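Local coordinates for aspartate Carbamoyltransferase Regulatory Chain (Moritella profunda, PDB 2BE7), which probably serves as the zinc-containing regulatory subunit of aspartate carbamoyltransferase, transmitting allosteric nucleotide signals to the catalytic chains that start pyrimidine synthesis, at residues 17-21 against 76-80. Sequence-based numbering, arbitrary orientation.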
loop_
_atom_site.group_PDB
_atom_site.type_symbol
_atom_site.label_atom_id
_atom_site.label_comp_id
_atom_site.label_asym_id
_atom_site.label_seq_id
_atom_site.Cartn_x
_atom_site.Cartn_y
_atom_site.Cartn_z
ATOM N N ILE D 17 -54.560 11.585 18.775
ATOM C CA ILE D 17 -54.112 11.639 17.389
ATOM C C ILE D 17 -54.925 10.637 16.574
ATOM O O ILE D 17 -54.748 9.425 16.706
ATOM C CB ILE D 17 -52.606 11.317 17.239
ATOM C CG1 ILE D 17 -51.780 11.955 18.363
ATOM C CG2 ILE D 17 -52.108 11.785 15.864
ATOM C CD1 ILE D 17 -50.304 11.578 18.303
ATOM N N ASP D 18 -55.810 11.163 15.732
ATOM C CA ASP D 18 -56.735 10.349 14.951
ATOM C C ASP D 18 -56.354 10.366 13.474
ATOM O O ASP D 18 -55.554 11.187 13.041
ATOM C CB ASP D 18 -58.162 10.879 15.136
ATOM C CG ASP D 18 -59.224 9.830 14.848
ATOM O OD1 ASP D 18 -59.345 9.400 13.684
ATOM O OD2 ASP D 18 -59.957 9.446 15.784
ATOM N N HIS D 19 -56.932 9.433 12.725
ATOM C CA HIS D 19 -56.794 9.336 11.259
ATOM C C HIS D 19 -55.374 9.055 10.785
ATOM O O HIS D 19 -54.992 9.410 9.668
ATOM C CB HIS D 19 -57.398 10.559 10.568
ATOM C CG HIS D 19 -58.884 10.631 10.707
ATOM N ND1 HIS D 19 -59.509 11.469 11.606
ATOM C CD2 HIS D 19 -59.870 9.936 10.092
ATOM C CE1 HIS D 19 -60.816 11.305 11.519
ATOM N NE2 HIS D 19 -61.061 10.378 10.610
ATOM N N ILE D 20 -54.620 8.371 11.637
ATOM C CA ILE D 20 -53.287 7.901 11.302
ATOM C C ILE D 20 -53.518 6.678 10.411
ATOM O O ILE D 20 -54.399 5.875 10.708
ATOM C CB ILE D 20 -52.490 7.484 12.576
ATOM C CG1 ILE D 20 -52.552 8.555 13.675
ATOM C CG2 ILE D 20 -51.032 7.182 12.231
ATOM C CD1 ILE D 20 -52.145 8.033 15.045
ATOM N N PRO D 21 -52.750 6.530 9.315
ATOM C CA PRO D 21 -52.961 5.353 8.467
ATOM C C PRO D 21 -52.309 4.087 9.033
ATOM O O PRO D 21 -51.192 4.139 9.568
ATOM C CB PRO D 21 -52.316 5.755 7.141
ATOM C CG PRO D 21 -51.245 6.709 7.517
ATOM C CD PRO D 21 -51.673 7.391 8.801
ATOM N N LEU D 76 -45.574 11.534 8.658
ATOM C CA LEU D 76 -45.927 10.127 8.875
ATOM C C LEU D 76 -47.426 9.860 8.684
ATOM O O LEU D 76 -47.829 8.717 8.440
ATOM C CB LEU D 76 -45.506 9.684 10.276
ATOM C CG LEU D 76 -44.003 9.596 10.524
ATOM C CD1 LEU D 76 -43.763 9.372 12.010
ATOM C CD2 LEU D 76 -43.353 8.492 9.683
ATOM N N ALA D 77 -48.231 10.918 8.799
ATOM C CA ALA D 77 -49.687 10.826 8.698
ATOM C C ALA D 77 -50.283 12.213 8.468
ATOM O O ALA D 77 -50.861 12.797 9.389
ATOM C CB ALA D 77 -50.262 10.218 9.961
ATOM N N PRO D 78 -50.128 12.758 7.245
ATOM C CA PRO D 78 -50.583 14.122 6.924
ATOM C C PRO D 78 -52.016 14.485 7.344
ATOM O O PRO D 78 -52.257 15.624 7.751
ATOM C CB PRO D 78 -50.442 14.202 5.391
ATOM C CG PRO D 78 -50.051 12.838 4.929
ATOM C CD PRO D 78 -49.465 12.125 6.092
ATOM N N ASN D 79 -52.935 13.522 7.267
ATOM C CA ASN D 79 -54.374 13.783 7.442
ATOM C C ASN D 79 -54.878 13.508 8.864
ATOM O O ASN D 79 -55.978 12.994 9.040
ATOM C CB ASN D 79 -55.176 12.926 6.452
ATOM C CG ASN D 79 -54.569 12.908 5.058
ATOM O OD1 ASN D 79 -54.605 13.905 4.336
ATOM N ND2 ASN D 79 -54.011 11.768 4.674
ATOM N N ALA D 80 -54.097 13.867 9.875
ATOM C CA ALA D 80 -54.363 13.404 11.237
ATOM C C ALA D 80 -54.904 14.488 12.160
ATOM O O ALA D 80 -54.199 15.438 12.492
ATOM C CB ALA D 80 -53.108 12.798 11.829
#
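The end of strand 14-20 runs beside the loop that leads into strand 82-86, with His19 and Ala80 4.7 Å apart at their CA atoms and Ile20 and Ala77 the next closest pair. From Ala77 to Ala80 the loop makes a type I beta turn. Ala77 fills the join at one end: its methyl CB meets CD on the rim of the Pro21 ring at 3.4 Å and the CG2 branch of Ile20 at 3.9 Å. A chi1 of -49° sets that branch anti to the backbone N of Ile20, where it meets the methyl; the residue also packs on Asp56 and Ile58 of the neighbouring strand 56-61. At the other end the carbonyl oxygen of Asp18 sits 3.1 Å from CA of Ala80, with the methyl CB beside it; CG2 of Ile17 is a more distant neighbour of that methyl. His19 touches the turn through its CB, which stands 3.2 Å from the carbonyl oxygen of Asn79, while the imidazole leads away from the loop and has Asp18 OD1 2.9 Å above one face, offset toward the rim. Just beyond the turn Asp18 is joined by a backbone hydrogen bond to Thr81, which leads into strand 82-86. Two alanines of the turn, Ala77 and Ala80, thus pack against the end of a central strand, at the entry to 82-86, its antiparallel neighbour in the five-stranded sheet of the allosteric domain.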